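Local coordinates for protein thermostable monoacylglycerol lipase (Bacillus, PDB 4LHE) that probably hydrolyses monoacylglycerols to free fatty acid and glycerol as a thermostable serine lipase of the alpha/beta hydrolase fold, at residues A[20-26]-A[88-94]; A[217-221]-A[236-240]; A[104-109]-A[176-181]; A[147-151]-A[225-231]. One frame throughout, in Å; residues are numbered along the deposited sequence.

Contact 1 of 4, residues A[20-26]-A[88-94]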
loop_
_atom_site.group_PDB
_atom_site.type_symbol
_atom_site.label_atom_id
_atom_site.label_comp_id
_atom_site.label_asym_id
_atom_site.label_seq_id
_atom_site.Cartn_x
_atom_site.Cartn_y
_atom_site.Cartn_z
ATOM N N PRO A 20 22.490 -2.789 3.651
ATOM C CA PRO A 20 22.313 -1.341 3.809
ATOM C C PRO A 20 21.239 -0.775 2.898
ATOM O O PRO A 20 20.897 0.394 3.036
ATOM C CB PRO A 20 23.678 -0.792 3.408
ATOM C CG PRO A 20 24.135 -1.747 2.363
ATOM C CD PRO A 20 23.702 -3.101 2.876
ATOM N N VAL A 21 20.714 -1.583 1.980
ATOM C CA VAL A 21 19.546 -1.165 1.218
ATOM C C VAL A 21 18.253 -1.666 1.889
ATOM O O VAL A 21 18.153 -2.847 2.244
ATOM C CB VAL A 21 19.606 -1.662 -0.223
ATOM C CG1 VAL A 21 18.395 -1.147 -0.985
ATOM C CG2 VAL A 21 20.882 -1.168 -0.890
ATOM N N GLY A 22 17.274 -0.778 2.053
ATOM C CA GLY A 22 16.050 -1.113 2.768
ATOM C C GLY A 22 14.793 -1.042 1.923
ATOM O O GLY A 22 14.693 -0.239 1.001
ATOM N N VAL A 23 13.837 -1.914 2.217
ATOM C CA VAL A 23 12.535 -1.825 1.582
ATOM C C VAL A 23 11.431 -1.706 2.638
ATOM O O VAL A 23 11.290 -2.573 3.511
ATOM C CB VAL A 23 12.235 -3.031 0.661
ATOM C CG1 VAL A 23 10.956 -2.770 -0.098
ATOM C CG2 VAL A 23 13.364 -3.252 -0.332
ATOM N N LEU A 24 10.659 -0.625 2.545
ATOM C CA LEU A 24 9.459 -0.436 3.366
ATOM C C LEU A 24 8.272 -0.953 2.553
ATOM O O LEU A 24 8.095 -0.536 1.396
ATOM C CB LEU A 24 9.266 1.062 3.632
ATOM C CG LEU A 24 8.081 1.476 4.494
ATOM C CD1 LEU A 24 8.270 0.939 5.863
ATOM C CD2 LEU A 24 7.938 3.005 4.537
ATOM N N LEU A 25 7.466 -1.847 3.131
ATOM C CA LEU A 25 6.273 -2.353 2.429
ATOM C C LEU A 25 4.970 -1.948 3.126
ATOM O O LEU A 25 4.799 -2.185 4.325
ATOM C CB LEU A 25 6.326 -3.873 2.298
ATOM C CG LEU A 25 7.508 -4.464 1.524
ATOM C CD1 LEU A 25 8.670 -4.744 2.461
ATOM C CD2 LEU A 25 7.090 -5.750 0.819
ATOM N N VAL A 26 4.053 -1.341 2.381
ATOM C CA VAL A 26 2.864 -0.774 2.998
ATOM C C VAL A 26 1.599 -1.479 2.527
ATOM O O VAL A 26 1.245 -1.395 1.344
ATOM C CB VAL A 26 2.759 0.736 2.737
ATOM C CG1 VAL A 26 1.745 1.364 3.699
ATOM C CG2 VAL A 26 4.135 1.416 2.919
ATOM N N CYS A 88 19.645 1.869 7.254
ATOM C CA CYS A 88 19.943 1.758 5.828
ATOM C C CYS A 88 20.318 3.105 5.262
ATOM O O CYS A 88 19.875 4.132 5.764
ATOM C CB CYS A 88 18.718 1.240 5.078
ATOM S SG CYS A 88 18.150 -0.386 5.631
ATOM N N GLN A 89 21.125 3.105 4.207
ATOM C CA GLN A 89 21.474 4.369 3.575
ATOM C C GLN A 89 20.795 4.535 2.229
ATOM O O GLN A 89 20.966 5.556 1.563
ATOM C CB GLN A 89 22.991 4.531 3.457
ATOM C CG GLN A 89 23.714 3.277 3.117
ATOM C CD GLN A 89 24.642 2.867 4.235
ATOM O OE1 GLN A 89 24.415 3.205 5.402
ATOM N NE2 GLN A 89 25.704 2.139 3.888
ATOM N N THR A 90 20.010 3.534 1.844
ATOM C CA THR A 90 19.191 3.602 0.641
ATOM C C THR A 90 17.811 3.064 1.016
ATOM O O THR A 90 17.695 2.026 1.686
ATOM C CB THR A 90 19.799 2.729 -0.475
ATOM O OG1 THR A 90 21.184 3.069 -0.654
ATOM C CG2 THR A 90 19.055 2.916 -1.795
ATOM N N ILE A 91 16.757 3.764 0.611
ATOM C CA ILE A 91 15.418 3.323 0.983
ATOM C C ILE A 91 14.511 3.283 -0.238
ATOM O O ILE A 91 14.452 4.247 -1.008
ATOM C CB ILE A 91 14.831 4.236 2.070
ATOM C CG1 ILE A 91 15.552 3.999 3.408
ATOM C CG2 ILE A 91 13.366 4.002 2.214
ATOM C CD1 ILE A 91 15.071 4.883 4.537
ATOM N N PHE A 92 13.834 2.151 -0.432
ATOM C CA PHE A 92 12.759 2.067 -1.409
ATOM C C PHE A 92 11.446 1.819 -0.699
ATOM O O PHE A 92 11.426 1.191 0.365
ATOM C CB PHE A 92 13.000 0.889 -2.340
ATOM C CG PHE A 92 14.215 1.031 -3.175
ATOM C CD1 PHE A 92 14.241 1.944 -4.224
ATOM C CD2 PHE A 92 15.328 0.233 -2.932
ATOM C CE1 PHE A 92 15.386 2.071 -5.020
ATOM C CE2 PHE A 92 16.459 0.354 -3.717
ATOM C CZ PHE A 92 16.490 1.275 -4.759
ATOM N N VAL A 93 10.351 2.287 -1.292
ATOM C CA VAL A 93 9.034 2.086 -0.698
ATOM C C VAL A 93 8.120 1.412 -1.733
ATOM O O VAL A 93 8.174 1.739 -2.920
ATOM C CB VAL A 93 8.442 3.422 -0.176
ATOM C CG1 VAL A 93 7.154 3.182 0.627
ATOM C CG2 VAL A 93 9.499 4.171 0.696
ATOM N N THR A 94 7.336 0.433 -1.279
ATOM C CA THR A 94 6.349 -0.234 -2.125
ATOM C C THR A 94 5.077 -0.477 -1.307
ATOM O O THR A 94 5.111 -0.600 -0.076
ATOM C CB THR A 94 6.877 -1.557 -2.714
ATOM O OG1 THR A 94 5.904 -2.113 -3.611
ATOM C CG2 THR A 94 7.177 -2.590 -1.607
#
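The ring of Phe92 is met at its edge, close to the ring plane, by Val21, whose CG1 lies 3.7 Å from CE2. That methyl is trans to the Val21 nitrogen (chi1 -178°), which turns it along the strand toward Phe92, while a second aromatic ring, that of Phe245, meets Phe92 with planes about 25° apart. Just ahead of strand 90-96, the Gln89 amide brings NE2 to 3.6 Å from Pro20 CB. Strands 21-26 and 90-96 are parallel neighbours inside the alpha/beta hydrolase sheet, the short segments diverging by 22°. Gly22 is held on both polar atoms: its N reaches Thr90 O at 2.9 Å, and its O takes Phe92 N at 2.9 Å in a nearly straight bond. The ladder continues through Leu24 to Val26. Where Gly22 carries no side chain, Cys88 SG approaches its CA to 3.6 Å. On the face of Val23 and Leu25, covered by helix 37-45, Thr94 CG2 lies alongside Leu25 CG at 3.7 Å, its OG1 being bonded to Val117 O. On the other face, Leu24 CD2 and Val93 CG1 touch at 4.0 Å, beneath helices 70-87 and 98-109.

Contact 2 of 4, residues A[217-221]-A[236-240]; sequences EIVRL and MIIER
Arg240 and Val219 come from opposite directions and meet where the last helix of the alpha/beta hydrolase fold, 234-247, packs on the outermost strand, 216-221. The short segments run nearly antiparallel (156°) with axes 10.9 Å apart, a spacing filled by side chains from both segments. The Arg240 chain bends at its second and third torsions, and its guanidinium ends with one face toward the valine: Val219 CG1 stands 4.0 Å above the plane, displaced toward the rim, and CG2 comes within 3.4 Å of NH1. The side chains of Glu217 and Arg240 cross at about a right angle. Glu217 OE1 sits at the guanidinium edge, 3.6 Å from NH1, in a long salt bridge; the carboxylate plane is tilted 37° from that of the guanidinium. Met236 is extended and reaches Val219 tip to tip, CE lying 3.9 Å from CG1. Arg220, by contrast, points to the other side of the sheet, where its NH1 pairs with Asp194. Further along, Leu221 forks between two helix residues: CD2 lies obliquely beside SD of Met236 at 4.1 Å, and CD1 meets CD1 of Ile237 at 3.9 Å, with those side chains crossing at about a right angle.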
loop_
_atom_site.group_PDB
_atom_site.type_symbol
_atom_site.label_atom_id
_atom_site.label_comp_id
_atom_site.label_asym_id
_atom_site.label_seq_id
_atom_site.Cartn_x
_atom_site.Cartn_y
_atom_site.Cartn_z
ATOM N N GLU A 217 7.907 4.283 -15.067
ATOM C CA GLU A 217 7.367 3.296 -16.003
ATOM C C GLU A 217 6.064 2.661 -15.495
ATOM O O GLU A 217 5.869 2.507 -14.282
ATOM C CB GLU A 217 8.413 2.207 -16.249
ATOM C CG GLU A 217 7.986 1.086 -17.178
ATOM C CD GLU A 217 8.961 -0.087 -17.180
ATOM O OE1 GLU A 217 8.648 -1.103 -17.843
ATOM O OE2 GLU A 217 10.027 0.000 -16.517
ATOM N N ILE A 218 5.172 2.292 -16.414
ATOM C CA ILE A 218 3.978 1.543 -16.029
ATOM C C ILE A 218 4.077 0.090 -16.462
ATOM O O ILE A 218 4.357 -0.215 -17.634
ATOM C CB ILE A 218 2.689 2.169 -16.571
ATOM C CG1 ILE A 218 2.486 3.553 -15.962
ATOM C CG2 ILE A 218 1.489 1.279 -16.250
ATOM C CD1 ILE A 218 1.144 4.193 -16.285
ATOM N N VAL A 219 3.865 -0.814 -15.508
ATOM C CA VAL A 219 3.884 -2.240 -15.803
ATOM C C VAL A 219 2.497 -2.847 -15.597
ATOM O O VAL A 219 1.914 -2.770 -14.498
ATOM C CB VAL A 219 4.981 -2.967 -14.980
ATOM C CG1 VAL A 219 4.918 -4.470 -15.176
ATOM C CG2 VAL A 219 6.352 -2.446 -15.383
ATOM N N ARG A 220 1.965 -3.425 -16.670
ATOM C CA ARG A 220 0.636 -4.038 -16.653
ATOM C C ARG A 220 0.672 -5.488 -16.161
ATOM O O ARG A 220 1.525 -6.282 -16.576
ATOM C CB ARG A 220 -0.017 -3.959 -18.039
ATOM C CG ARG A 220 -0.230 -2.529 -18.544
ATOM C CD ARG A 220 -1.587 -2.386 -19.225
ATOM N NE ARG A 220 -2.281 -1.165 -18.803
ATOM C CZ ARG A 220 -3.248 -1.108 -17.878
ATOM N NH1 ARG A 220 -3.665 -2.211 -17.258
ATOM N NH2 ARG A 220 -3.807 0.065 -17.573
ATOM N N LEU A 221 -0.240 -5.806 -15.244
ATOM C CA LEU A 221 -0.361 -7.139 -14.682
ATOM C C LEU A 221 -1.595 -7.788 -15.292
ATOM O O LEU A 221 -2.727 -7.356 -15.037
ATOM C CB LEU A 221 -0.490 -7.065 -13.159
ATOM C CG LEU A 221 0.694 -6.414 -12.428
ATOM C CD1 LEU A 221 0.448 -6.297 -10.915
ATOM C CD2 LEU A 221 1.986 -7.202 -12.708
ATOM N N MET A 236 5.982 -12.198 -10.741
ATOM C CA MET A 236 6.350 -11.114 -11.641
ATOM C C MET A 236 6.577 -9.788 -10.875
ATOM O O MET A 236 7.557 -9.074 -11.112
ATOM C CB MET A 236 5.286 -10.963 -12.735
ATOM C CG MET A 236 5.471 -9.733 -13.594
ATOM S SD MET A 236 4.367 -9.629 -15.018
ATOM C CE MET A 236 5.183 -8.296 -15.912
ATOM N N ILE A 237 5.693 -9.475 -9.939
ATOM C CA ILE A 237 5.897 -8.299 -9.089
ATOM C C ILE A 237 7.205 -8.355 -8.313
ATOM O O ILE A 237 7.927 -7.359 -8.215
ATOM C CB ILE A 237 4.744 -8.128 -8.080
ATOM C CG1 ILE A 237 3.417 -7.928 -8.819
ATOM C CG2 ILE A 237 5.021 -6.941 -7.143
ATOM C CD1 ILE A 237 2.182 -7.920 -7.863
ATOM N N ILE A 238 7.506 -9.522 -7.746
ATOM C CA ILE A 238 8.720 -9.689 -6.968
ATOM C C ILE A 238 9.983 -9.551 -7.840
ATOM O O ILE A 238 10.922 -8.842 -7.471
ATOM C CB ILE A 238 8.704 -11.035 -6.197
ATOM C CG1 ILE A 238 7.755 -10.948 -4.984
ATOM C CG2 ILE A 238 10.113 -11.413 -5.755
ATOM C CD1 ILE A 238 7.334 -12.315 -4.382
ATOM N N GLU A 239 9.992 -10.214 -8.990
ATOM C CA GLU A 239 11.159 -10.250 -9.876
ATOM C C GLU A 239 11.424 -8.886 -10.537
ATOM O O GLU A 239 12.577 -8.448 -10.645
ATOM C CB GLU A 239 10.967 -11.380 -10.917
ATOM C CG GLU A 239 11.954 -11.422 -12.078
ATOM C CD GLU A 239 11.689 -12.599 -13.037
ATOM O OE1 GLU A 239 10.603 -13.235 -12.943
ATOM O OE2 GLU A 239 12.574 -12.891 -13.880
ATOM N N ARG A 240 10.362 -8.193 -10.950
ATOM C CA ARG A 240 10.520 -6.861 -11.529
ATOM C C ARG A 240 10.932 -5.816 -10.491
ATOM O O ARG A 240 11.662 -4.877 -10.812
ATOM C CB ARG A 240 9.241 -6.420 -12.252
ATOM C CG ARG A 240 9.004 -7.130 -13.570
ATOM C CD ARG A 240 9.859 -6.539 -14.700
ATOM N NE ARG A 240 9.050 -6.330 -15.899
ATOM C CZ ARG A 240 8.820 -5.139 -16.438
ATOM N NH1 ARG A 240 9.359 -4.053 -15.894
ATOM N NH2 ARG A 240 8.059 -5.033 -17.518
#

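Contact 3 of 4, residues A[104-109]-A[176-181]; sequences LYLAEH and QTKAKL
Helix 98-109, which follows the probable nucleophile elbow of this alpha/beta hydrolase, meets the final turn of helix 164-179 near its own C-terminal end. Glu108 is the centre of the junction: its extended chain carries the buried carboxyl group over carbonyls of the last helical turn and of the residue that follows it. OE2 is 2.6 Å from Thr177 O and 3.2 Å from Lys180 O; two oxygens as close as the first pair are consistent with a protonated acid, a state that the surrounding carbonyls would probably favour. Thr177 CG2 wedges between the helices, 3.7 Å from Leu104 CB and equally far from Glu108 OE2. It takes the position trans to the backbone N, while OG1 (chi1 -60°) bonds back to Leu173 O and also stands at the edge of the Tyr105 ring, 3.6 Å from CD1. One face of that ring is covered near its rim by His109 CE1, the imidazole being held by ND1 bonding to Tyr105 O at 3.1 Å. The amide of Gln176, turned 66° from the Tyr105 plane, brings OE1 to 3.4 Å from Tyr105 OH. Leu104 extends the packing to Ile116 on strand 115-119 and Ile207 on helix 202-210, and Tyr105 to Val74 on helix 70-87.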
loop_
_atom_site.group_PDB
_atom_site.type_symbol
_atom_site.label_atom_id
_atom_site.label_comp_id
_atom_site.label_asym_id
_atom_site.label_seq_id
_atom_site.Cartn_x
_atom_site.Cartn_y
_atom_site.Cartn_z
ATOM N N LEU A 104 3.230 6.908 -2.172
ATOM C CA LEU A 104 3.281 8.179 -2.879
ATOM C C LEU A 104 3.418 9.312 -1.888
ATOM O O LEU A 104 4.244 10.201 -2.069
ATOM C CB LEU A 104 2.016 8.369 -3.702
ATOM C CG LEU A 104 1.857 7.351 -4.828
ATOM C CD1 LEU A 104 0.405 7.301 -5.259
ATOM C CD2 LEU A 104 2.766 7.696 -6.023
ATOM N N TYR A 105 2.613 9.254 -0.827
ATOM C CA TYR A 105 2.598 10.284 0.212
ATOM C C TYR A 105 3.983 10.482 0.795
ATOM O O TYR A 105 4.465 11.612 0.901
ATOM C CB TYR A 105 1.633 9.866 1.327
ATOM C CG TYR A 105 1.415 10.896 2.415
ATOM C CD1 TYR A 105 0.340 11.767 2.351
ATOM C CD2 TYR A 105 2.263 10.982 3.518
ATOM C CE1 TYR A 105 0.114 12.707 3.344
ATOM C CE2 TYR A 105 2.048 11.924 4.515
ATOM C CZ TYR A 105 0.964 12.778 4.420
ATOM O OH TYR A 105 0.719 13.721 5.396
ATOM N N LEU A 106 4.622 9.373 1.162
ATOM C CA LEU A 106 5.925 9.405 1.809
ATOM C C LEU A 106 7.002 9.944 0.877
ATOM O O LEU A 106 7.919 10.647 1.314
ATOM C CB LEU A 106 6.295 8.004 2.283
ATOM C CG LEU A 106 6.844 7.879 3.693
ATOM C CD1 LEU A 106 5.727 8.046 4.694
ATOM C CD2 LEU A 106 7.518 6.527 3.861
ATOM N N ALA A 107 6.892 9.615 -0.408
ATOM C CA ALA A 107 7.844 10.111 -1.393
ATOM C C ALA A 107 7.718 11.641 -1.499
ATOM O O ALA A 107 8.721 12.351 -1.646
ATOM C CB ALA A 107 7.614 9.433 -2.754
ATOM N N GLU A 108 6.482 12.140 -1.408
ATOM C CA GLU A 108 6.218 13.584 -1.401
ATOM C C GLU A 108 6.861 14.316 -0.220
ATOM O O GLU A 108 7.186 15.504 -0.317
ATOM C CB GLU A 108 4.704 13.846 -1.412
ATOM C CG GLU A 108 4.040 13.426 -2.703
ATOM C CD GLU A 108 2.548 13.303 -2.593
ATOM O OE1 GLU A 108 2.004 13.563 -1.507
ATOM O OE2 GLU A 108 1.907 12.963 -3.601
ATOM N N HIS A 109 7.037 13.616 0.895
ATOM C CA HIS A 109 7.557 14.242 2.104
ATOM C C HIS A 109 9.042 13.982 2.339
ATOM O O HIS A 109 9.686 14.701 3.114
ATOM C CB HIS A 109 6.738 13.806 3.325
ATOM C CG HIS A 109 5.381 14.430 3.400
ATOM N ND1 HIS A 109 4.448 14.311 2.395
ATOM C CD2 HIS A 109 4.795 15.176 4.370
ATOM C CE1 HIS A 109 3.347 14.959 2.734
ATOM N NE2 HIS A 109 3.534 15.493 3.930
ATOM N N GLN A 176 -4.946 14.821 -0.426
ATOM C CA GLN A 176 -3.680 15.433 -0.052
ATOM C C GLN A 176 -2.533 14.778 -0.834
ATOM O O GLN A 176 -1.504 15.417 -1.078
ATOM C CB GLN A 176 -3.458 15.304 1.469
ATOM C CG GLN A 176 -2.694 16.462 2.119
ATOM C CD GLN A 176 -2.056 16.088 3.463
ATOM O OE1 GLN A 176 -0.832 16.183 3.636
ATOM N NE2 GLN A 176 -2.885 15.672 4.421
ATOM N N THR A 177 -2.717 13.517 -1.247
ATOM C CA THR A 177 -1.666 12.781 -1.976
ATOM C C THR A 177 -1.641 13.135 -3.458
ATOM O O THR A 177 -0.596 13.470 -4.009
ATOM C CB THR A 177 -1.821 11.242 -1.844
ATOM O OG1 THR A 177 -1.748 10.864 -0.463
ATOM C CG2 THR A 177 -0.726 10.522 -2.614
ATOM N N LYS A 178 -2.795 13.058 -4.103
ATOM C CA LYS A 178 -2.896 13.402 -5.514
ATOM C C LYS A 178 -2.473 14.853 -5.771
ATOM O O LYS A 178 -1.779 15.146 -6.747
ATOM C CB LYS A 178 -4.330 13.197 -5.979
ATOM C CG LYS A 178 -4.577 13.588 -7.417
ATOM C CD LYS A 178 -6.063 13.490 -7.686
ATOM C CE LYS A 178 -6.394 13.654 -9.151
ATOM N NZ LYS A 178 -7.714 13.017 -9.440
ATOM N N ALA A 179 -2.885 15.750 -4.880
ATOM C CA ALA A 179 -2.553 17.168 -5.002
ATOM C C ALA A 179 -1.047 17.396 -5.060
ATOM O O ALA A 179 -0.566 18.299 -5.757
ATOM C CB ALA A 179 -3.163 17.954 -3.843
ATOM N N LYS A 180 -0.302 16.569 -4.333
ATOM C CA LYS A 180 1.120 16.800 -4.170
ATOM C C LYS A 180 2.021 15.853 -4.958
ATOM O O LYS A 180 3.179 15.709 -4.598
ATOM C CB LYS A 180 1.490 16.723 -2.687
ATOM C CG LYS A 180 0.828 17.772 -1.810
ATOM C CD LYS A 180 1.462 19.136 -2.023
ATOM C CE LYS A 180 0.500 20.114 -2.699
ATOM N NZ LYS A 180 -0.309 20.891 -1.712
ATOM N N LEU A 181 1.514 15.234 -6.028
ATOM C CA LEU A 181 2.316 14.301 -6.840
ATOM C C LEU A 181 3.612 14.921 -7.364
ATOM O O LEU A 181 4.674 14.285 -7.367
ATOM C CB LEU A 181 1.487 13.735 -7.999
ATOM C CG LEU A 181 0.436 12.705 -7.566
ATOM C CD1 LEU A 181 -0.428 12.216 -8.714
ATOM C CD2 LEU A 181 1.120 11.519 -6.864
#

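Contact 4 of 4, residues A[147-151]-A[225-231]; sequences SDLKN and YHVATLD. With SO4 (sulfate ion), chain D.
Lys150 and Asn151 meet Asp231 where 147-151, part of what is probably the cap insertion, joins the loop of the probable catalytic His226, which follows strand 216-221 of the alpha/beta hydrolase core. Among the hydrogen bonds, those to the Asp231 carboxylate come first. Both oxygens take backbone N-H groups on their syn sides, each somewhat out of the carboxylate plane, OD2 from Lys150 N at 2.9 Å and OD1 from Asn151 N at 2.9 Å. OD2 also accepts Tyr225 N on its anti side at 2.8 Å, from the opposite face of the plane to Lys150 N, which fixes the carboxylate's rotation. Asp148 contributes its backbone O to Val227 N (3.1 Å, nearly straight at 174°) and its OD2 to His226 N at 3.3 Å, the latter arriving from above the carboxylate plane; OD1 is bonded to His197. A CH-pi contact places Lys150 CB over the centre of the Tyr225 ring, 3.9 Å from the centroid and 9° off its normal. Apolar packing sets Leu149 CG against Val227 CB at 3.7 Å. His226 itself bonds through ND1 to Asp196 OD2, and on its other side NE2 donates to O3 of the sulfate ion at 2.8 Å.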
loop_
_atom_site.group_PDB
_atom_site.type_symbol
_atom_site.label_atom_id
_atom_site.label_comp_id
_atom_site.label_asym_id
_atom_site.label_seq_id
_atom_site.Cartn_x
_atom_site.Cartn_y
_atom_site.Cartn_z
ATOM N N SER A 147 -12.798 -10.323 -1.262
ATOM C CA SER A 147 -11.524 -9.983 -1.892
ATOM C C SER A 147 -11.620 -9.994 -3.405
ATOM O O SER A 147 -12.099 -10.968 -3.989
ATOM C CB SER A 147 -10.428 -10.956 -1.459
ATOM O OG SER A 147 -10.286 -10.978 -0.055
ATOM N N ASP A 148 -11.158 -8.921 -4.043
ATOM C CA ASP A 148 -10.966 -8.953 -5.488
ATOM C C ASP A 148 -9.631 -9.601 -5.792
ATOM O O ASP A 148 -8.635 -8.911 -6.054
ATOM C CB ASP A 148 -11.010 -7.557 -6.099
ATOM C CG ASP A 148 -11.085 -7.592 -7.614
ATOM O OD1 ASP A 148 -11.588 -8.598 -8.157
ATOM O OD2 ASP A 148 -10.655 -6.612 -8.268
ATOM N N LEU A 149 -9.633 -10.934 -5.768
ATOM C CA LEU A 149 -8.436 -11.760 -5.946
ATOM C C LEU A 149 -8.800 -12.905 -6.869
ATOM O O LEU A 149 -9.822 -13.566 -6.667
ATOM C CB LEU A 149 -8.014 -12.339 -4.596
ATOM C CG LEU A 149 -6.581 -12.213 -4.090
ATOM C CD1 LEU A 149 -6.476 -12.853 -2.694
ATOM C CD2 LEU A 149 -5.607 -12.845 -5.036
ATOM N N LYS A 150 -7.984 -13.160 -7.882
ATOM C CA LYS A 150 -8.334 -14.194 -8.846
ATOM C C LYS A 150 -8.037 -15.599 -8.312
ATOM O O LYS A 150 -8.936 -16.444 -8.230
ATOM C CB LYS A 150 -7.615 -13.950 -10.173
ATOM C CG LYS A 150 -8.216 -14.703 -11.333
ATOM C CD LYS A 150 -7.175 -14.971 -12.390
ATOM C CE LYS A 150 -7.447 -14.199 -13.666
ATOM N NZ LYS A 150 -6.940 -14.969 -14.848
ATOM N N ASN A 151 -6.772 -15.836 -7.965
ATOM C CA ASN A 151 -6.320 -17.083 -7.349
ATOM C C ASN A 151 -7.147 -17.425 -6.111
ATOM O O ASN A 151 -7.142 -16.682 -5.137
ATOM C CB ASN A 151 -4.840 -16.927 -6.983
ATOM C CG ASN A 151 -4.195 -18.218 -6.521
ATOM O OD1 ASN A 151 -4.810 -19.291 -6.524
ATOM N ND2 ASN A 151 -2.933 -18.116 -6.111
ATOM N N TYR A 225 -6.268 -9.682 -10.251
ATOM C CA TYR A 225 -7.221 -8.644 -9.902
ATOM C C TYR A 225 -6.577 -7.759 -8.833
ATOM O O TYR A 225 -5.372 -7.858 -8.570
ATOM C CB TYR A 225 -8.480 -9.227 -9.264
ATOM C CG TYR A 225 -9.283 -10.148 -10.153
ATOM C CD1 TYR A 225 -9.123 -10.141 -11.535
ATOM C CD2 TYR A 225 -10.209 -11.030 -9.599
ATOM C CE1 TYR A 225 -9.867 -11.000 -12.340
ATOM C CE2 TYR A 225 -10.951 -11.886 -10.389
ATOM C CZ TYR A 225 -10.779 -11.864 -11.756
ATOM O OH TYR A 225 -11.527 -12.723 -12.532
ATOM N N HIS A 226 -7.386 -6.907 -8.218
ATOM C CA HIS A 226 -6.876 -5.890 -7.297
ATOM C C HIS A 226 -5.750 -6.280 -6.345
ATOM O O HIS A 226 -4.740 -5.573 -6.252
ATOM C CB HIS A 226 -8.012 -5.315 -6.467
ATOM C CG HIS A 226 -7.597 -4.169 -5.599
ATOM N ND1 HIS A 226 -6.943 -3.064 -6.099
ATOM C CD2 HIS A 226 -7.753 -3.946 -4.272
ATOM C CE1 HIS A 226 -6.719 -2.205 -5.118
ATOM N NE2 HIS A 226 -7.199 -2.717 -3.999
ATOM N N VAL A 227 -5.944 -7.372 -5.615
ATOM C CA VAL A 227 -4.983 -7.789 -4.584
ATOM C C VAL A 227 -3.815 -8.521 -5.238
ATOM O O VAL A 227 -3.588 -9.702 -4.982
ATOM C CB VAL A 227 -5.634 -8.712 -3.560
ATOM C CG1 VAL A 227 -4.706 -8.908 -2.335
ATOM C CG2 VAL A 227 -6.956 -8.121 -3.115
ATOM N N ALA A 228 -3.085 -7.803 -6.088
ATOM C CA ALA A 228 -2.102 -8.395 -7.004
ATOM C C ALA A 228 -0.906 -9.066 -6.294
ATOM O O ALA A 228 -0.295 -9.988 -6.826
ATOM C CB ALA A 228 -1.621 -7.316 -7.990
ATOM N N THR A 229 -0.591 -8.600 -5.084
ATOM C CA THR A 229 0.565 -9.089 -4.327
ATOM C C THR A 229 0.360 -10.525 -3.857
ATOM O O THR A 229 1.317 -11.229 -3.515
ATOM C CB THR A 229 0.826 -8.197 -3.106
ATOM O OG1 THR A 229 -0.386 -8.080 -2.341
ATOM C CG2 THR A 229 1.278 -6.797 -3.539
ATOM N N LEU A 230 -0.897 -10.954 -3.824
ATOM C CA LEU A 230 -1.218 -12.317 -3.435
ATOM C C LEU A 230 -1.710 -13.127 -4.636
ATOM O O LEU A 230 -1.954 -14.337 -4.516
ATOM C CB LEU A 230 -2.318 -12.316 -2.378
ATOM C CG LEU A 230 -2.060 -11.708 -1.003
ATOM C CD1 LEU A 230 -3.327 -11.814 -0.164
ATOM C CD2 LEU A 230 -0.940 -12.415 -0.328
ATOM N N ASP A 231 -1.869 -12.464 -5.781
ATOM C CA ASP A 231 -2.507 -13.083 -6.952
ATOM C C ASP A 231 -1.492 -13.787 -7.859
ATOM O O ASP A 231 -0.310 -13.916 -7.508
ATOM C CB ASP A 231 -3.290 -12.026 -7.742
ATOM C CG ASP A 231 -4.633 -12.530 -8.235
ATOM O OD1 ASP A 231 -4.825 -13.768 -8.334
ATOM O OD2 ASP A 231 -5.520 -11.682 -8.497
HETATM S S SO4 D . -7.117 -2.032 -0.267
HETATM O O1 SO4 D . -7.891 -2.333 0.935
HETATM O O2 SO4 D . -6.107 -3.090 -0.483
HETATM O O3 SO4 D . -8.016 -2.003 -1.421
HETATM O O4 SO4 D . -6.516 -0.708 -0.087
#

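Contacts 1 and 2 both involve the same sheet, the first between two of its inner strands and the second where a helix covers its edge strand, their centres 18 Å apart without touching. Contact 3 lies on a helix that follows the second strand of contact 1, and the two meet where Leu24 CD2 packs on Leu106 CD2 at 3.6 Å. Contact 2 brackets the loop of contact 4 in sequence and touches it, Ile237 CD1 lying 3.4 Å from Ala228 O. Contacts 3 and 4 are about 25 Å apart between centres, on opposite sides of the chain's centre. Contact 4 alone holds the probable triad histidine; its sulfate is also bonded by Ser97 OG and the backbone N of Phe29 and Thr30, marking the likely active site.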